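Local coordinates for Ral guanine nucleotide dissociation stimulator-like 2 (Mus musculus, PDB 4JGW), which probably acts as a guanine nucleotide exchange factor for small G proteins and is a putative effector of Ras and/or Rap, at residues L199-A203 with D204-E208; E292-I295 with R296-E299; S105-P108 with G109-E112. All blocks are in the same frame, centred on the assembly; numbering follows the deposited sequence.

Interaction 1 of 3, residues L199-A203 with D204-E208; sequences LVFLA and DHLAE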
loop_
_atom_site.group_PDB
_atom_site.type_symbol
_atom_site.label_atom_id
_atom_site.label_comp_id
_atom_site.label_asym_id
_atom_site.label_seq_id
_atom_site.Cartn_x
_atom_site.Cartn_y
_atom_site.Cartn_z
ATOM N N LEU A 199 -14.404 -3.010 -28.160
ATOM C CA LEU A 199 -14.270 -2.285 -29.426
ATOM C C LEU A 199 -15.269 -1.137 -29.572
ATOM O O LEU A 199 -15.016 -0.183 -30.304
ATOM C CB LEU A 199 -14.432 -3.252 -30.607
ATOM C CG LEU A 199 -13.403 -4.371 -30.810
ATOM C CD1 LEU A 199 -13.893 -5.358 -31.856
ATOM C CD2 LEU A 199 -12.028 -3.821 -31.195
ATOM N N VAL A 200 -16.397 -1.243 -28.873
ATOM C CA VAL A 200 -17.501 -0.279 -28.962
ATOM C C VAL A 200 -17.205 1.060 -28.267
ATOM O O VAL A 200 -17.791 2.092 -28.614
ATOM C CB VAL A 200 -18.826 -0.912 -28.432
ATOM C CG1 VAL A 200 -19.891 0.141 -28.147
ATOM C CG2 VAL A 200 -19.353 -1.944 -29.426
ATOM N N PHE A 201 -16.295 1.040 -27.296
ATOM C CA PHE A 201 -15.921 2.250 -26.564
ATOM C C PHE A 201 -14.571 2.784 -27.029
ATOM O O PHE A 201 -13.749 2.035 -27.549
ATOM C CB PHE A 201 -15.878 1.981 -25.059
ATOM C CG PHE A 201 -17.119 1.324 -24.518
ATOM C CD1 PHE A 201 -17.108 -0.025 -24.176
ATOM C CD2 PHE A 201 -18.293 2.052 -24.348
ATOM C CE1 PHE A 201 -18.249 -0.641 -23.674
ATOM C CE2 PHE A 201 -19.441 1.449 -23.844
ATOM C CZ PHE A 201 -19.421 0.097 -23.508
ATOM N N LEU A 202 -14.350 4.082 -26.842
ATOM C CA LEU A 202 -13.063 4.691 -27.159
ATOM C C LEU A 202 -12.012 4.283 -26.126
ATOM O O LEU A 202 -12.323 4.137 -24.941
ATOM C CB LEU A 202 -13.195 6.217 -27.255
ATOM C CG LEU A 202 -13.898 6.763 -28.507
ATOM C CD1 LEU A 202 -14.416 8.177 -28.279
ATOM C CD2 LEU A 202 -12.986 6.717 -29.731
ATOM N N ALA A 203 -10.778 4.093 -26.588
ATOM C CA ALA A 203 -9.702 3.536 -25.761
ATOM C C ALA A 203 -9.327 4.420 -24.575
ATOM O O ALA A 203 -9.099 3.916 -23.475
ATOM C CB ALA A 203 -8.480 3.239 -26.607
ATOM N N ASP A 204 -9.263 5.729 -24.804
ATOM C CA ASP A 204 -8.980 6.686 -23.735
ATOM C C ASP A 204 -10.074 6.679 -22.668
ATOM O O ASP A 204 -9.781 6.795 -21.478
ATOM C CB ASP A 204 -8.747 8.100 -24.291
ATOM C CG ASP A 204 -9.879 8.580 -25.189
ATOM O OD1 ASP A 204 -10.282 7.831 -26.108
ATOM O OD2 ASP A 204 -10.352 9.719 -24.984
ATOM N N HIS A 205 -11.326 6.515 -23.095
ATOM C CA HIS A 205 -12.455 6.423 -22.167
ATOM C C HIS A 205 -12.385 5.158 -21.316
ATOM O O HIS A 205 -12.665 5.193 -20.117
ATOM C CB HIS A 205 -13.796 6.473 -22.910
ATOM C CG HIS A 205 -14.111 7.807 -23.513
ATOM N ND1 HIS A 205 -14.991 7.955 -24.565
ATOM C CD2 HIS A 205 -13.665 9.052 -23.219
ATOM C CE1 HIS A 205 -15.077 9.233 -24.889
ATOM N NE2 HIS A 205 -14.281 9.920 -24.089
ATOM N N LEU A 206 -12.014 4.046 -21.947
ATOM C CA LEU A 206 -11.840 2.777 -21.250
ATOM C C LEU A 206 -10.749 2.892 -20.189
ATOM O O LEU A 206 -10.949 2.485 -19.047
ATOM C CB LEU A 206 -11.522 1.651 -22.240
ATOM C CG LEU A 206 -12.657 1.212 -23.171
ATOM C CD1 LEU A 206 -12.111 0.622 -24.468
ATOM C CD2 LEU A 206 -13.606 0.237 -22.480
ATOM N N ALA A 207 -9.614 3.471 -20.570
ATOM C CA ALA A 207 -8.501 3.706 -19.651
ATOM C C ALA A 207 -8.924 4.574 -18.465
ATOM O O ALA A 207 -8.662 4.222 -17.312
ATOM C CB ALA A 207 -7.329 4.335 -20.382
ATOM N N GLU A 208 -9.592 5.690 -18.760
ATOM C CA GLU A 208 -10.125 6.591 -17.730
ATOM C C GLU A 208 -11.039 5.866 -16.749
ATOM O O GLU A 208 -11.019 6.134 -15.546
ATOM C CB GLU A 208 -10.887 7.754 -18.374
ATOM C CG GLU A 208 -9.996 8.819 -18.990
ATOM C CD GLU A 208 -10.748 9.773 -19.911
ATOM O OE1 GLU A 208 -11.999 9.739 -19.949
ATOM O OE2 GLU A 208 -10.079 10.566 -20.601
HETATM O O HOH W 1 -16.768 5.486 -25.083
#
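Leu202 and Leu206 meet where a loop turns into a helix of the catalytic CDC25-homology (RasGEF) domain. Leu202 is the N-cap residue of helix 203-219, and the contact is the first turn of that helix. Its carbonyl starts the helical bonding. Leu206 N donates to Leu202 O at 3.0 Å.

Ala203 is the first helical residue and is buried. Its carbonyl continues the pattern, with Ala203 O accepting from Ala207 N, also at 3.0 Å. The methyl of Ala207 rests against the same acceptor, with Ala207 CB 3.6 Å from Ala203 O. Small side chains thus line this part of the turn.

Leu206 carries the apolar side of the turn. Its CG lies 3.4 Å from Leu202 O, so the side chain lies close against the carbonyl to which its own N-H bonds. The same CG packs on Phe201 CB at 3.8 Å. The two side chains cross at about a right angle, and Leu206 CD2 also reaches the near end of the Phe201 ring at CD1. Ile447 of helix 445-453 adds to this cluster by touching both Phe201 and Leu206.

On the more exposed side, Leu202 and His205 lie alongside each other and point the same way. Both have CG anti to the carbonyl carbon (chi1 -74° and -69°), and the chains run together. Leu202 CD1 comes within 3.6 Å of His205 CE1. A water joins the pair: it accepts a weak bond from Leu202 N and lies 3.1 Å from His205 ND1.

Interaction 2 of 3, residues E292-I295 with R296-E299; sequences EKWI and RVAE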
loop_
_atom_site.group_PDB
_atom_site.type_symbol
_atom_site.label_atom_id
_atom_site.label_comp_id
_atom_site.label_asym_id
_atom_site.label_seq_id
_atom_site.Cartn_x
_atom_site.Cartn_y
_atom_site.Cartn_z
ATOM N N GLU A 292 -5.004 -5.086 -30.873
ATOM C CA GLU A 292 -4.680 -3.678 -31.120
ATOM C C GLU A 292 -5.449 -2.747 -30.182
ATOM O O GLU A 292 -4.898 -1.761 -29.689
ATOM C CB GLU A 292 -4.969 -3.310 -32.580
ATOM C CG GLU A 292 -3.973 -3.889 -33.590
ATOM C CD GLU A 292 -4.540 -4.010 -35.004
ATOM O OE1 GLU A 292 -5.617 -3.438 -35.286
ATOM O OE2 GLU A 292 -3.900 -4.683 -35.841
ATOM N N LYS A 293 -6.717 -3.074 -29.936
ATOM C CA LYS A 293 -7.567 -2.290 -29.045
ATOM C C LYS A 293 -7.045 -2.271 -27.607
ATOM O O LYS A 293 -6.942 -1.206 -26.995
ATOM C CB LYS A 293 -9.009 -2.807 -29.079
ATOM C CG LYS A 293 -10.004 -1.959 -28.291
ATOM C CD LYS A 293 -10.171 -0.583 -28.918
ATOM C CE LYS A 293 -11.188 0.239 -28.167
ATOM N NZ LYS A 293 -11.804 1.262 -29.053
ATOM N N TRP A 294 -6.720 -3.452 -27.081
ATOM C CA TRP A 294 -6.209 -3.584 -25.718
ATOM C C TRP A 294 -4.820 -2.976 -25.548
ATOM O O TRP A 294 -4.516 -2.413 -24.492
ATOM C CB TRP A 294 -6.212 -5.046 -25.270
ATOM C CG TRP A 294 -7.571 -5.547 -24.880
ATOM C CD1 TRP A 294 -8.320 -6.476 -25.538
ATOM C CD2 TRP A 294 -8.345 -5.137 -23.744
ATOM N NE1 TRP A 294 -9.512 -6.673 -24.886
ATOM C CE2 TRP A 294 -9.554 -5.867 -23.779
ATOM C CE3 TRP A 294 -8.138 -4.223 -22.701
ATOM C CZ2 TRP A 294 -10.552 -5.717 -22.810
ATOM C CZ3 TRP A 294 -9.130 -4.073 -21.737
ATOM C CH2 TRP A 294 -10.323 -4.819 -21.801
ATOM N N ILE A 295 -3.990 -3.093 -26.586
ATOM C CA ILE A 295 -2.677 -2.447 -26.618
ATOM C C ILE A 295 -2.836 -0.933 -26.449
ATOM O O ILE A 295 -2.120 -0.309 -25.661
ATOM C CB ILE A 295 -1.900 -2.773 -27.929
ATOM C CG1 ILE A 295 -1.383 -4.215 -27.904
ATOM C CG2 ILE A 295 -0.734 -1.807 -28.136
ATOM C CD1 ILE A 295 -0.951 -4.755 -29.262
ATOM N N ARG A 296 -3.786 -0.362 -27.186
ATOM C CA ARG A 296 -4.066 1.067 -27.135
ATOM C C ARG A 296 -4.661 1.483 -25.787
ATOM O O ARG A 296 -4.353 2.561 -25.279
ATOM C CB ARG A 296 -4.985 1.472 -28.296
ATOM C CG ARG A 296 -5.423 2.936 -28.306
ATOM C CD ARG A 296 -4.257 3.914 -28.436
ATOM N NE ARG A 296 -3.534 3.761 -29.697
ATOM C CZ ARG A 296 -3.935 4.263 -30.863
ATOM N NH1 ARG A 296 -5.068 4.951 -30.947
ATOM N NH2 ARG A 296 -3.202 4.069 -31.947
ATOM N N VAL A 297 -5.506 0.627 -25.218
ATOM C CA VAL A 297 -6.061 0.855 -23.881
ATOM C C VAL A 297 -4.941 0.883 -22.835
ATOM O O VAL A 297 -4.939 1.734 -21.942
ATOM C CB VAL A 297 -7.135 -0.201 -23.511
ATOM C CG1 VAL A 297 -7.494 -0.130 -22.025
ATOM C CG2 VAL A 297 -8.380 -0.008 -24.361
ATOM N N ALA A 298 -3.992 -0.044 -22.965
ATOM C CA ALA A 298 -2.820 -0.089 -22.093
ATOM C C ALA A 298 -1.983 1.172 -22.246
ATOM O O ALA A 298 -1.480 1.709 -21.262
ATOM C CB ALA A 298 -1.982 -1.324 -22.387
ATOM N N GLU A 299 -1.849 1.644 -23.484
ATOM C CA GLU A 299 -1.122 2.878 -23.774
ATOM C C GLU A 299 -1.806 4.107 -23.158
ATOM O O GLU A 299 -1.134 4.988 -22.616
ATOM C CB GLU A 299 -0.919 3.037 -25.287
ATOM C CG GLU A 299 -0.207 4.316 -25.736
ATOM C CD GLU A 299 1.263 4.395 -25.325
ATOM O OE1 GLU A 299 1.777 3.480 -24.642
ATOM O OE2 GLU A 299 1.911 5.398 -25.685
#
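Trp294 and Val297 touch one turn apart on helix 284-303 of the catalytic RasGEF domain. The contact is local and runs along this helix.

The backbone bonds are regular i to i+4 pairs. Arg296 N donates to Glu292 O at 3.1 Å. Val297 N bonds to Lys293 O, Ala298 N to Trp294 O and Glu299 N to Ile295 O, each at 2.9 Å.

The side chains add van der Waals contacts. Trp294 and Val297 lie side by side and point the same way, with Trp294 CE3 4.2 Å from Val297 CG1. The other Val297 methyl, CG2, sits 3.2 Å from Lys293 O. It is put there by a chi1 of 168°, which sets CG2 beside the backbone N and CG1 beside the carbonyl carbon. Ala298 and Ile295 face helices 307-318 and 334-344, so one side of the helix is buried among its neighbours.

The polar ends find partners outside the two segments. Trp294 NE1 bonds to Ser263 OG, Lys293 NZ to Phe201 O and Glu292 OE2 to Thr333 N. Glu292 also forms a salt bridge with Arg289, and Glu299 forms one with Arg302.

Both salt bridges lie within helix 284-303 and tie it to itself. The hydrogen bonds of Trp294, Lys293 and Glu292 instead link it to other parts of the domain.

Interaction 3 of 3, residues S105-P108 with G109-E112; sequences SYPP and GELE. Unlike the reference sequence in segment 105-108: Tyr106 (reference His).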
loop_
_atom_site.group_PDB
_atom_site.type_symbol
_atom_site.label_atom_id
_atom_site.label_comp_id
_atom_site.label_asym_id
_atom_site.label_seq_id
_atom_site.Cartn_x
_atom_site.Cartn_y
_atom_site.Cartn_z
ATOM N N SER A 105 1.261 8.429 40.321
ATOM C CA SER A 105 1.894 8.864 41.572
ATOM C C SER A 105 2.979 9.919 41.352
ATOM O O SER A 105 3.462 10.527 42.310
ATOM C CB SER A 105 2.480 7.666 42.324
ATOM O OG SER A 105 1.455 6.866 42.889
ATOM N N TYR A 106 3.349 10.127 40.090
ATOM C CA TYR A 106 4.391 11.086 39.709
ATOM C C TYR A 106 3.970 12.538 39.959
ATOM O O TYR A 106 2.773 12.830 40.012
ATOM C CB TYR A 106 4.762 10.891 38.234
ATOM C CG TYR A 106 5.747 9.770 37.973
ATOM C CD1 TYR A 106 5.450 8.452 38.323
ATOM C CD2 TYR A 106 6.969 10.027 37.355
ATOM C CE1 TYR A 106 6.351 7.423 38.078
ATOM C CE2 TYR A 106 7.875 9.006 37.102
ATOM C CZ TYR A 106 7.560 7.709 37.465
ATOM O OH TYR A 106 8.458 6.697 37.217
ATOM N N PRO A 107 4.953 13.449 40.129
ATOM C CA PRO A 107 4.663 14.879 40.295
ATOM C C PRO A 107 3.904 15.464 39.097
ATOM O O PRO A 107 4.173 15.076 37.958
ATOM C CB PRO A 107 6.056 15.517 40.416
ATOM C CG PRO A 107 7.018 14.480 39.954
ATOM C CD PRO A 107 6.391 13.171 40.289
ATOM N N PRO A 108 2.961 16.395 39.359
ATOM C CA PRO A 108 2.043 16.971 38.361
ATOM C C PRO A 108 2.691 17.431 37.050
ATOM O O PRO A 108 2.066 17.324 35.993
ATOM C CB PRO A 108 1.416 18.168 39.098
ATOM C CG PRO A 108 2.198 18.325 40.376
ATOM C CD PRO A 108 2.718 16.966 40.694
ATOM N N GLY A 109 3.923 17.933 37.122
ATOM C CA GLY A 109 4.662 18.387 35.942
ATOM C C GLY A 109 5.000 17.276 34.962
ATOM O O GLY A 109 4.856 17.442 33.747
ATOM N N GLU A 110 5.452 16.142 35.493
ATOM C CA GLU A 110 5.789 14.977 34.675
ATOM C C GLU A 110 4.547 14.238 34.183
ATOM O O GLU A 110 4.535 13.717 33.067
ATOM C CB GLU A 110 6.698 14.020 35.447
ATOM C CG GLU A 110 8.121 14.528 35.621
ATOM C CD GLU A 110 8.942 13.668 36.562
ATOM O OE1 GLU A 110 9.127 12.466 36.275
ATOM O OE2 GLU A 110 9.413 14.203 37.586
ATOM N N LEU A 111 3.512 14.201 35.021
ATOM C CA LEU A 111 2.253 13.535 34.689
ATOM C C LEU A 111 1.575 14.219 33.503
ATOM O O LEU A 111 1.176 13.554 32.548
ATOM C CB LEU A 111 1.308 13.529 35.898
ATOM C CG LEU A 111 0.402 12.324 36.195
ATOM C CD1 LEU A 111 -0.524 12.651 37.361
ATOM C CD2 LEU A 111 -0.411 11.844 34.996
ATOM N N GLU A 112 1.465 15.545 33.576
ATOM C CA GLU A 112 0.804 16.351 32.546
ATOM C C GLU A 112 1.542 16.297 31.207
ATOM O O GLU A 112 0.913 16.287 30.145
ATOM C CB GLU A 112 0.671 17.803 33.019
ATOM C CG GLU A 112 -0.332 18.642 32.231
ATOM C CD GLU A 112 -0.289 20.123 32.589
ATOM O OE1 GLU A 112 0.402 20.495 33.563
ATOM O OE2 GLU A 112 -0.957 20.916 31.888
#
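Glu110 reaches back over the start of its own helix and lays its carboxylate against Tyr106 and Pro107. This is the N-terminal turn of helix 108-128, in the REM (RasGEF N-terminal) domain, with Pro107 as the N-cap residue. Tyr106 differs from the reference sequence, which has histidine here.

The two carboxylate oxygens have separate neighbours. OE1 lies at the edge of the Tyr106 ring and in its plane, 3.4 Å from CD2. Ring and carboxylate planes are nearly perpendicular, 86° apart. OE2 lies off the CG corner of the Pro107 ring, 3.4 Å from CG. Both are contacts to carbon. The C-H edge of the Tyr106 ring is slightly positive, which may suit the carboxylate. Glu110 gets there with CG beside its backbone N (chi1 -73°) and the chain extended beyond CG.

The backbone is held by Pro107 O, which serves two donors. Leu111 N gives the straighter bond, at 3.1 Å. Glu110 N gives a weak one at 3.0 Å, bent to 127° at the hydrogen. Pro108 fills the first helical position. A proline has no N-H to give, and the first turn of a helix needs none there.

Leu111 points toward the loop segment, and its side chain packs on Phe147 and Thr151 of helix 138-151. It thereby joins this exposed helix end to helix 138-151. One residue on, Glu112 N bonds to Pro108 O at 3.1 Å, and Glu112 CB rests 3.3 Å from the same oxygen.

In the fold
Interactions 1 and 2 are neighbours in the catalytic domain, with centres about 9 Å apart. They touch directly. Lys293 NZ probably bonds to Phe201 O at 2.6 Å, linking helix 284-303 to the loop before helix 203-219. Ala203 CB packs on Arg296 CG at 3.5 Å, and Leu206 CD1 on Val297 CG2 at 3.8 Å. Interaction 3 is remote. It belongs to the N-terminal REM domain, on the opposite side of the chain's centre, with its own centre about 64 Å from that of interaction 1 and 66 Å from that of interaction 2. Interactions 1 and 3 both form the first turn of a helix, while interaction 2 lies within one.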